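Local coordinates for hemerythrin HHE cation binding domain protein (Mycobacterium kansasii, PDB 6TYJ) that binds metal ions in the manner of the hemerythrin family, taking zinc or iron among histidines and carboxylates inside a bundle of helices, at residues F55-D60 and E148-S153; E18-I23 and E117-M122; L61-L66 and A78-V83. One frame throughout, in Å; residues are numbered along the deposited sequence. Where two conformers were deposited one is given.

The three contacts illustrate how a metal-centred helical bundle changes its chemistry with burial. Contacts 2 and 3 are buried and lean on metal: contact 2 joins helices 12-32 and 100-121 through a zinc ion and a histidine-carboxylate bond, whereas contact 3 joins helices 38-65 and 70-91 through a tyrosine packed on a histidine that binds a second zinc. Contact 1, partly buried, uses the same helix 38-65 but turns its outer side to helix 133-161, with a tyrosine packed on aliphatic groups. Its inner side supplies Glu58 to the zinc of contact 2 and Asp59 to that of contact 3, so 55-60 connects all three.

Contact 1. Residues F55-D60 and E148-S153; sequences FRIEDD and EQYRGS. With ZN (zinc ion), chain B; ZN (zinc ion), chain D.
Tyr150, from helix 133-161, lays its ring against Arg56 and Ile57 on helix 38-65 and reaches Asp60 with its hydroxyl. The close-packed part is apolar. Arg56 CB comes within 3.4 Å of Tyr150 CE2, and Arg56 CD stands over one ring face, 4.2 Å from the centroid of Tyr150, in a CH-pi contact. Ile57 adds its CG2 branch, 3.7 Å from Tyr150 CD2, while Met143 and Met147 pack on the same isoleucine. With CG beside its backbone N (chi1 -75°) and the chain extended to NE, Arg56 passes its aliphatic part across the tyrosine and carries its guanidinium to a salt bridge with Asp52.

The looser side is polar and partly exposed. Tyr150 OH lies 2.5 Å from Asp60 OD2, a short but weak hydrogen bond, with the carboxylate turned 84° from the ring; the hydroxyl is also bonded to Arg146. The axes of 55-60 and 148-153 come no closer than 10.7 Å, so one large ring does most of the bridging. Inward, Glu58 OE2 and Asp59 OD2 bind separate zinc ions and Glu58 OE1 a third. The chemistry implies a division of labour: metal ligands inward, aliphatic groups and a phenol-carboxylate pair toward helix 133-161.

Contact 2. Residues E18-I23 and E117-M122; sequences EHHVVI and EEERDM. With ZN (zinc ion), chain B.
His20 meets Glu118 and Glu119 with the two nitrogens at the edge of one imidazole, and the two encounters differ in kind. The first is metal coordination. His20 NE2 binds the zinc ion at 2.1 Å and Glu118 OE2 binds it at 2.2 Å. These two ligand atoms lie 2.9 Å apart because they share the metal, and they are not hydrogen-bonded to each other. In Glu118, CG lies trans to the backbone N (chi1 -170°) and the chain continues extended, which carries OE2 from helix 100-121 to the ion.

His54, Glu58 and His114 complete this five-residue site, in keeping with the hemerythrin HHE fold, where histidines and carboxylates from the bundle helices converge on metal in the interior. His20, His54, Glu58 and Glu118 have also been seen binding iron.

The second interaction is a His-carboxylate hydrogen bond. His20 ND1 donates to Glu119 OE2 at 2.8 Å, with a nearly straight N-H...O angle of 165°. The acceptor lies close to the imidazole plane, whereas the histidine meets the anti side of OE2 and lies 32° out of the carboxylate plane. Glu119 acts as a second-shell residue: its bond helps fix the rotation of the ring and, by drawing on the ND1 proton, probably makes NE2 a more electron-rich ligand for zinc.

Contact 3. Residues L61-L66 and A78-V83; sequences LYYPAL and AEHRQV. With ZN (zinc ion), chain D.
This is a buried aromatic contact between helix 38-65, near its C-terminal end, and helix 70-91, made by Tyr63 and His80 beside a zinc site. The backbones are well separated, the CA atoms of Tyr63 and His80 being 11.8 Å apart, so the rings span the interval. Tyr63 CE2 touches His80 CE1 at 3.8 Å. The ring centroids are 5.6 Å apart and the planes are inclined at 38°, an oblique meeting of the two rings. In both residues CG lies trans to the carbonyl carbon (chi1 -71° in Tyr63 and -79° in His80), and the rings meet between the two helices.

As in the hemerythrin HHE fold, helices of the bundle supply histidines and carboxylates to metal in the interior, and His80 contributes through both of its ring nitrogens. His80 ND1 binds one zinc ion at 2.2 Å, where Asp59 and two water molecules are further ligands; one of these, water 1, lies 1.9 Å from that zinc. His80 NE2 binds another zinc, which Glu58 and His114 also ligate. With a metal bond at each nitrogen, the imidazole has little freedom to rotate. Tyr63 packs against the CE1-NE2 side of this tethered ring, and Phe55 stacks on the same histidine. The tyrosine itself meets His77 edge-to-face, while Glu118 and Met122 touch it from helix 100-121 and the loop that follows.

Contact 1. Residues F55-D60 and E148-S153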
loop_
_atom_site.group_PDB
_atom_site.type_symbol
_atom_site.label_atom_id
_atom_site.label_comp_id
_atom_site.label_asym_id
_atom_site.label_seq_id
_atom_site.Cartn_x
_atom_site.Cartn_y
_atom_site.Cartn_z
ATOM N N PHE A 55 -2.064 0.086 -3.426
ATOM C CA PHE A 55 -2.978 1.189 -3.701
ATOM C C PHE A 55 -3.714 0.966 -5.010
ATOM O O PHE A 55 -4.879 1.355 -5.124
ATOM C CB PHE A 55 -2.243 2.531 -3.709
ATOM C CG PHE A 55 -1.948 3.057 -2.330
ATOM C CD1 PHE A 55 -2.201 2.280 -1.209
ATOM C CD2 PHE A 55 -1.453 4.340 -2.164
ATOM C CE1 PHE A 55 -1.933 2.761 0.079
ATOM C CE2 PHE A 55 -1.186 4.825 -0.898
ATOM C CZ PHE A 55 -1.432 4.034 0.227
ATOM N N ARG A 56 -3.064 0.336 -5.995
ATOM C CA ARG A 56 -3.740 0.100 -7.276
ATOM C C ARG A 56 -4.857 -0.920 -7.134
ATOM O O ARG A 56 -5.945 -0.725 -7.708
ATOM C CB ARG A 56 -2.735 -0.361 -8.324
ATOM C CG ARG A 56 -1.854 0.746 -8.860
ATOM C CD ARG A 56 -1.025 0.252 -10.026
ATOM N NE ARG A 56 0.047 1.190 -10.315
ATOM C CZ ARG A 56 -0.024 2.132 -11.244
ATOM N NH1 ARG A 56 -1.117 2.251 -11.982
ATOM N NH2 ARG A 56 1.004 2.941 -11.445
ATOM N N ILE A 57 -4.612 -2.036 -6.430
ATOM C CA ILE A 57 -5.726 -2.969 -6.306
ATOM C C ILE A 57 -6.846 -2.362 -5.477
ATOM O O ILE A 57 -8.029 -2.623 -5.783
ATOM C CB ILE A 57 -5.317 -4.361 -5.778
ATOM C CG1 ILE A 57 -4.886 -4.338 -4.317
ATOM C CG2 ILE A 57 -4.242 -4.992 -6.669
ATOM C CD1 ILE A 57 -4.692 -5.747 -3.781
ATOM N N GLU A 58 -6.537 -1.510 -4.491
ATOM C CA GLU A 58 -7.593 -0.830 -3.749
ATOM C C GLU A 58 -8.359 0.116 -4.681
ATOM O O GLU A 58 -9.600 0.066 -4.750
ATOM C CB GLU A 58 -6.992 -0.130 -2.501
ATOM C CG GLU A 58 -6.703 -1.113 -1.383
ATOM C CD GLU A 58 -6.056 -0.470 -0.207
ATOM O OE1 GLU A 58 -5.560 0.641 -0.331
ATOM O OE2 GLU A 58 -6.051 -1.134 0.842
ATOM N N ASP A 59 -7.639 0.946 -5.460
ATOM C CA ASP A 59 -8.313 1.942 -6.278
ATOM C C ASP A 59 -9.024 1.320 -7.478
ATOM O O ASP A 59 -10.049 1.843 -7.911
ATOM C CB ASP A 59 -7.315 2.980 -6.791
ATOM C CG ASP A 59 -6.867 3.947 -5.717
ATOM O OD1 ASP A 59 -7.609 4.115 -4.715
ATOM O OD2 ASP A 59 -5.796 4.547 -5.901
ATOM N N ASP A 60 -8.494 0.216 -8.014
ATOM C CA ASP A 60 -8.997 -0.322 -9.283
ATOM C C ASP A 60 -10.046 -1.404 -9.103
ATOM O O ASP A 60 -10.869 -1.615 -10.020
ATOM C CB ASP A 60 -7.836 -0.906 -10.092
ATOM C CG ASP A 60 -6.786 0.136 -10.467
ATOM O OD1 ASP A 60 -7.027 1.359 -10.304
ATOM O OD2 ASP A 60 -5.727 -0.272 -10.980
ATOM N N GLU A 148 -0.475 -9.912 -8.871
ATOM C CA GLU A 148 0.654 -10.489 -9.592
ATOM C C GLU A 148 0.960 -9.686 -10.860
ATOM O O GLU A 148 2.122 -9.381 -11.161
ATOM C CB GLU A 148 0.347 -11.947 -9.945
ATOM C CG GLU A 148 1.354 -12.554 -10.912
ATOM C CD GLU A 148 2.418 -13.391 -10.225
ATOM O OE1 GLU A 148 2.184 -13.854 -9.088
ATOM O OE2 GLU A 148 3.489 -13.589 -10.831
ATOM N N GLN A 149 -0.077 -9.348 -11.631
ATOM C CA GLN A 149 0.140 -8.536 -12.822
ATOM C C GLN A 149 0.756 -7.185 -12.468
ATOM O O GLN A 149 1.717 -6.734 -13.111
ATOM C CB GLN A 149 -1.186 -8.353 -13.547
ATOM C CG GLN A 149 -1.138 -7.362 -14.688
ATOM C CD GLN A 149 -2.540 -6.891 -15.019
ATOM O OE1 GLN A 149 -3.458 -7.706 -15.148
ATOM N NE2 GLN A 149 -2.717 -5.590 -15.111
ATOM N N TYR A 150 0.223 -6.523 -11.435
ATOM C CA TYR A 150 0.756 -5.216 -11.068
ATOM C C TYR A 150 2.173 -5.329 -10.509
ATOM O O TYR A 150 3.003 -4.433 -10.709
ATOM C CB TYR A 150 -0.143 -4.542 -10.029
ATOM C CG TYR A 150 -1.472 -4.035 -10.539
ATOM C CD1 TYR A 150 -1.725 -3.903 -11.887
ATOM C CD2 TYR A 150 -2.442 -3.622 -9.630
ATOM C CE1 TYR A 150 -2.949 -3.422 -12.338
ATOM C CE2 TYR A 150 -3.656 -3.132 -10.057
ATOM C CZ TYR A 150 -3.902 -3.046 -11.410
ATOM O OH TYR A 150 -5.133 -2.577 -11.858
ATOM N N ARG A 151 2.481 -6.415 -9.807
ATOM C CA ARG A 151 3.854 -6.554 -9.344
ATOM C C ARG A 151 4.813 -6.710 -10.518
ATOM O O ARG A 151 5.913 -6.152 -10.503
ATOM C CB ARG A 151 3.985 -7.720 -8.363
ATOM C CG ARG A 151 5.354 -7.709 -7.682
ATOM C CD ARG A 151 5.526 -8.815 -6.637
ATOM N NE ARG A 151 4.700 -8.667 -5.441
ATOM C CZ ARG A 151 3.607 -9.375 -5.171
ATOM N NH1 ARG A 151 3.162 -10.302 -6.031
ATOM N NH2 ARG A 151 2.958 -9.162 -4.036
ATOM N N GLY A 152 4.396 -7.441 -11.555
ATOM C CA GLY A 152 5.221 -7.547 -12.751
ATOM C C GLY A 152 5.501 -6.199 -13.383
ATOM O O GLY A 152 6.637 -5.897 -13.748
ATOM N N SER A 153 4.457 -5.374 -13.548
ATOM C CA SER A 153 4.691 -4.074 -14.169
ATOM C C SER A 153 5.451 -3.131 -13.244
ATOM O O SER A 153 6.270 -2.340 -13.730
ATOM C CB SER A 153 3.367 -3.460 -14.650
ATOM O OG SER A 153 2.424 -3.341 -13.607
HETATM ZN ZN ZN B . -4.849 -1.063 2.349
HETATM ZN ZN ZN D . -5.482 5.784 -4.415
HETATM O O HOH W 1 -6.595 7.337 -4.465
HETATM O O HOH W 2 -3.622 6.370 -4.848
#

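Contact 2. Residues E18-I23 and E117-M122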
loop_
_atom_site.group_PDB
_atom_site.type_symbol
_atom_site.label_atom_id
_atom_site.label_comp_id
_atom_site.label_asym_id
_atom_site.label_seq_id
_atom_site.Cartn_x
_atom_site.Cartn_y
_atom_site.Cartn_z
ATOM N N GLU A 18 -4.060 -9.719 4.435
ATOM C CA GLU A 18 -2.773 -10.402 4.316
ATOM C C GLU A 18 -1.728 -9.479 3.709
ATOM O O GLU A 18 -0.549 -9.532 4.081
ATOM C CB GLU A 18 -2.924 -11.675 3.485
ATOM C CG GLU A 18 -3.676 -12.774 4.211
ATOM C CD GLU A 18 -3.945 -13.984 3.342
ATOM O OE1 GLU A 18 -3.155 -14.236 2.407
ATOM O OE2 GLU A 18 -4.953 -14.681 3.596
ATOM N N HIS A 19 -2.133 -8.612 2.783
ATOM C CA HIS A 19 -1.140 -7.723 2.192
ATOM C C HIS A 19 -0.739 -6.604 3.148
ATOM O O HIS A 19 0.424 -6.169 3.130
ATOM C CB HIS A 19 -1.655 -7.156 0.868
ATOM C CG HIS A 19 -0.540 -6.703 -0.025
ATOM N ND1 HIS A 19 -0.590 -5.541 -0.767
ATOM C CD2 HIS A 19 0.670 -7.263 -0.280
ATOM C CE1 HIS A 19 0.533 -5.406 -1.444
ATOM N NE2 HIS A 19 1.316 -6.434 -1.168
ATOM N N HIS A 20 -1.662 -6.152 4.012
ATOM C CA HIS A 20 -1.282 -5.199 5.060
ATOM C C HIS A 20 -0.213 -5.794 5.973
ATOM O O HIS A 20 0.708 -5.084 6.391
ATOM C CB HIS A 20 -2.493 -4.773 5.904
ATOM C CG HIS A 20 -3.439 -3.826 5.215
ATOM N ND1 HIS A 20 -4.749 -3.673 5.623
ATOM C CD2 HIS A 20 -3.264 -2.969 4.181
ATOM C CE1 HIS A 20 -5.356 -2.799 4.836
ATOM N NE2 HIS A 20 -4.469 -2.331 3.976
ATOM N N VAL A 21 -0.326 -7.096 6.292
ATOM C CA VAL A 21 0.680 -7.774 7.113
ATOM C C VAL A 21 2.036 -7.756 6.429
ATOM O O VAL A 21 3.075 -7.520 7.072
ATOM C CB VAL A 21 0.239 -9.218 7.424
ATOM C CG1 VAL A 21 1.401 -10.012 7.983
ATOM C CG2 VAL A 21 -0.948 -9.218 8.374
ATOM N N VAL A 22 2.051 -8.025 5.121
ATOM C CA VAL A 22 3.279 -7.970 4.330
ATOM C C VAL A 22 3.904 -6.587 4.418
ATOM O O VAL A 22 5.111 -6.444 4.646
ATOM C CB VAL A 22 2.993 -8.342 2.862
ATOM C CG1 VAL A 22 4.147 -7.869 1.955
ATOM C CG2 VAL A 22 2.780 -9.839 2.720
ATOM N N ILE A 23 3.095 -5.556 4.199
ATOM C CA ILE A 23 3.597 -4.187 4.172
ATOM C C ILE A 23 4.135 -3.795 5.542
ATOM O O ILE A 23 5.227 -3.215 5.657
ATOM C CB ILE A 23 2.486 -3.239 3.693
ATOM C CG1 ILE A 23 2.294 -3.440 2.181
ATOM C CG2 ILE A 23 2.836 -1.772 4.058
ATOM C CD1 ILE A 23 0.982 -2.859 1.672
ATOM N N GLU A 117 -6.944 2.505 9.699
ATOM C CA GLU A 117 -8.197 3.192 9.396
ATOM C C GLU A 117 -9.046 2.364 8.436
ATOM O O GLU A 117 -10.269 2.279 8.590
ATOM C CB GLU A 117 -7.931 4.580 8.799
ATOM C CG GLU A 117 -9.209 5.454 8.586
ATOM C CD GLU A 117 -9.856 5.314 7.193
ATOM O OE1 GLU A 117 -9.134 5.111 6.185
ATOM O OE2 GLU A 117 -11.101 5.420 7.106
ATOM N N GLU A 118 -8.401 1.730 7.459
ATOM C CA GLU A 118 -9.132 0.882 6.529
ATOM C C GLU A 118 -9.731 -0.329 7.231
ATOM O O GLU A 118 -10.879 -0.707 6.968
ATOM C CB GLU A 118 -8.188 0.444 5.412
ATOM C CG GLU A 118 -8.899 -0.237 4.252
ATOM C CD GLU A 118 -7.925 -0.716 3.209
ATOM O OE1 GLU A 118 -8.416 -1.225 2.160
ATOM O OE2 GLU A 118 -6.697 -0.578 3.457
ATOM N N GLU A 119 -8.967 -0.970 8.119
ATOM C CA GLU A 119 -9.503 -2.149 8.786
ATOM C C GLU A 119 -10.557 -1.803 9.836
ATOM O O GLU A 119 -11.316 -2.691 10.246
ATOM C CB GLU A 119 -8.348 -2.961 9.385
ATOM C CG GLU A 119 -7.492 -3.588 8.297
ATOM C CD GLU A 119 -6.307 -4.361 8.818
ATOM O OE1 GLU A 119 -6.167 -4.445 10.059
ATOM O OE2 GLU A 119 -5.533 -4.897 7.995
ATOM N N ARG A 120 -10.658 -0.534 10.233
ATOM C CA ARG A 120 -11.755 -0.081 11.083
ATOM C C ARG A 120 -13.038 0.165 10.290
ATOM O O ARG A 120 -14.131 -0.235 10.715
ATOM C CB ARG A 120 -11.349 1.203 11.813
ATOM C CG ARG A 120 -12.502 1.831 12.604
ATOM C CD ARG A 120 -12.102 3.090 13.378
ATOM N NE ARG A 120 -12.168 4.312 12.574
ATOM C CZ ARG A 120 -11.119 5.090 12.310
ATOM N NH1 ARG A 120 -9.920 4.779 12.791
ATOM N NH2 ARG A 120 -11.269 6.185 11.575
ATOM N N ASP A 121 -12.915 0.852 9.153
ATOM C CA ASP A 121 -14.032 1.467 8.443
ATOM C C ASP A 121 -14.467 0.708 7.202
ATOM O O ASP A 121 -15.633 0.800 6.822
ATOM C CB ASP A 121 -13.657 2.884 7.988
ATOM C CG ASP A 121 -13.542 3.870 9.128
ATOM O OD1 ASP A 121 -13.947 3.539 10.261
ATOM O OD2 ASP A 121 -13.046 4.990 8.875
ATOM N N MET A 122 -13.549 -0.002 6.540
ATOM C CA MET A 122 -13.785 -0.443 5.164
ATOM C C MET A 122 -13.565 -1.932 4.932
ATOM O O MET A 122 -13.863 -2.408 3.826
ATOM C CB MET A 122 -12.904 0.352 4.182
ATOM C CG MET A 122 -13.307 1.818 4.030
ATOM S SD MET A 122 -14.854 2.008 3.128
ATOM C CE MET A 122 -14.206 1.987 1.468
HETATM ZN ZN ZN B . -4.849 -1.063 2.349
#

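Contact 3. Residues L61-L66 and A78-V83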
loop_
_atom_site.group_PDB
_atom_site.type_symbol
_atom_site.label_atom_id
_atom_site.label_comp_id
_atom_site.label_asym_id
_atom_site.label_seq_id
_atom_site.Cartn_x
_atom_site.Cartn_y
_atom_site.Cartn_z
ATOM N N LEU A 61 -10.033 -2.114 -7.976
ATOM C CA LEU A 61 -10.939 -3.238 -7.765
ATOM C C LEU A 61 -11.733 -3.105 -6.471
ATOM O O LEU A 61 -12.964 -3.208 -6.489
ATOM C CB LEU A 61 -10.164 -4.556 -7.781
ATOM C CG LEU A 61 -9.687 -4.958 -9.181
ATOM C CD1 LEU A 61 -8.707 -6.110 -9.194
ATOM C CD2 LEU A 61 -10.904 -5.316 -10.013
ATOM N N TYR A 62 -11.061 -2.892 -5.336
ATOM C CA TYR A 62 -11.780 -3.027 -4.071
ATOM C C TYR A 62 -12.684 -1.827 -3.792
ATOM O O TYR A 62 -13.876 -1.985 -3.496
ATOM C CB TYR A 62 -10.773 -3.203 -2.931
ATOM C CG TYR A 62 -11.451 -3.476 -1.596
ATOM C CD1 TYR A 62 -12.151 -4.655 -1.393
ATOM C CD2 TYR A 62 -11.410 -2.543 -0.558
ATOM C CE1 TYR A 62 -12.765 -4.915 -0.173
ATOM C CE2 TYR A 62 -12.048 -2.791 0.671
ATOM C CZ TYR A 62 -12.716 -3.976 0.847
ATOM O OH TYR A 62 -13.345 -4.269 2.040
ATOM N N TYR A 63 -12.127 -0.618 -3.829
ATOM C CA TYR A 63 -12.952 0.541 -3.536
ATOM C C TYR A 63 -14.098 0.714 -4.543
ATOM O O TYR A 63 -15.184 1.126 -4.103
ATOM C CB TYR A 63 -12.070 1.801 -3.448
ATOM C CG TYR A 63 -11.174 1.876 -2.239
ATOM C CD1 TYR A 63 -11.480 1.149 -1.108
ATOM C CD2 TYR A 63 -10.024 2.669 -2.235
ATOM C CE1 TYR A 63 -10.668 1.212 0.037
ATOM C CE2 TYR A 63 -9.217 2.734 -1.099
ATOM C CZ TYR A 63 -9.551 1.987 0.021
ATOM O OH TYR A 63 -8.789 2.015 1.187
ATOM N N PRO A 64 -13.964 0.398 -5.852
ATOM C CA PRO A 64 -15.139 0.512 -6.729
ATOM C C PRO A 64 -16.275 -0.406 -6.310
ATOM O O PRO A 64 -17.455 -0.024 -6.427
ATOM C CB PRO A 64 -14.561 0.163 -8.113
ATOM C CG PRO A 64 -13.134 0.697 -8.023
ATOM C CD PRO A 64 -12.699 0.307 -6.619
ATOM N N ALA A 65 -15.949 -1.613 -5.830
ATOM C CA ALA A 65 -16.962 -2.538 -5.338
ATOM C C ALA A 65 -17.683 -1.980 -4.125
ATOM O O ALA A 65 -18.841 -2.347 -3.849
ATOM C CB ALA A 65 -16.321 -3.880 -4.985
ATOM N N LEU A 66 -17.021 -1.093 -3.397
ATOM C CA LEU A 66 -17.560 -0.483 -2.197
ATOM C C LEU A 66 -18.082 0.930 -2.451
ATOM O O LEU A 66 -18.283 1.681 -1.494
ATOM C CB LEU A 66 -16.490 -0.463 -1.103
ATOM C CG LEU A 66 -16.406 -1.728 -0.232
ATOM C CD1 LEU A 66 -16.062 -2.988 -1.024
ATOM C CD2 LEU A 66 -15.444 -1.528 0.937
ATOM N N ALA A 78 -8.555 10.071 0.014
ATOM C CA ALA A 78 -7.749 11.113 0.650
ATOM C C ALA A 78 -6.646 10.520 1.525
ATOM O O ALA A 78 -5.551 11.083 1.595
ATOM C CB ALA A 78 -8.651 12.048 1.463
ATOM N N GLU A 79 -6.894 9.384 2.194
ATOM C CA GLU A 79 -5.829 8.729 2.967
ATOM C C GLU A 79 -4.704 8.225 2.062
ATOM O O GLU A 79 -3.536 8.205 2.459
ATOM C CB GLU A 79 -6.401 7.567 3.787
ATOM C CG GLU A 79 -7.224 7.959 5.010
ATOM C CD GLU A 79 -6.366 8.323 6.206
ATOM O OE1 GLU A 79 -6.905 8.918 7.173
ATOM O OE2 GLU A 79 -5.154 8.016 6.170
ATOM N N HIS A 80 -5.032 7.759 0.853
ATOM C CA HIS A 80 -3.958 7.437 -0.079
ATOM C C HIS A 80 -3.105 8.663 -0.360
ATOM O O HIS A 80 -1.871 8.577 -0.381
ATOM C CB HIS A 80 -4.526 6.912 -1.384
ATOM C CG HIS A 80 -4.941 5.479 -1.335
ATOM N ND1 HIS A 80 -5.383 4.816 -2.460
ATOM C CD2 HIS A 80 -5.022 4.590 -0.319
ATOM C CE1 HIS A 80 -5.693 3.572 -2.142
ATOM N NE2 HIS A 80 -5.487 3.408 -0.852
ATOM N N ARG A 81 -3.743 9.815 -0.575
ATOM C CA ARG A 81 -2.986 11.052 -0.785
ATOM C C ARG A 81 -2.075 11.346 0.391
ATOM O O ARG A 81 -0.976 11.862 0.209
ATOM C CB ARG A 81 -3.918 12.242 -0.988
ATOM C CG ARG A 81 -4.768 12.130 -2.211
ATOM C CD ARG A 81 -5.340 13.486 -2.629
ATOM N NE ARG A 81 -6.310 13.290 -3.694
ATOM C CZ ARG A 81 -5.981 13.203 -4.978
ATOM N NH1 ARG A 81 -6.921 13.015 -5.892
ATOM N NH2 ARG A 81 -4.705 13.309 -5.341
ATOM N N GLN A 82 -2.560 11.094 1.606
ATOM C CA GLN A 82 -1.753 11.309 2.798
ATOM C C GLN A 82 -0.467 10.499 2.722
ATOM O O GLN A 82 0.631 10.990 3.025
ATOM C CB GLN A 82 -2.538 10.905 4.047
ATOM C CG GLN A 82 -3.663 11.876 4.465
ATOM C CD GLN A 82 -3.092 13.204 4.941
ATOM O OE1 GLN A 82 -2.511 13.963 4.156
ATOM N NE2 GLN A 82 -3.202 13.477 6.257
ATOM N N VAL A 83 -0.596 9.230 2.360
ATOM C CA VAL A 83 0.580 8.371 2.284
ATOM C C VAL A 83 1.517 8.839 1.173
ATOM O O VAL A 83 2.739 8.923 1.371
ATOM C CB VAL A 83 0.139 6.910 2.105
ATOM C CG1 VAL A 83 1.345 6.022 1.880
ATOM C CG2 VAL A 83 -0.611 6.455 3.331
HETATM ZN ZN ZN D . -5.482 5.784 -4.415
HETATM O O HOH W 2 -3.622 6.370 -4.848
HETATM O O HOH W 1 -6.595 7.337 -4.465
#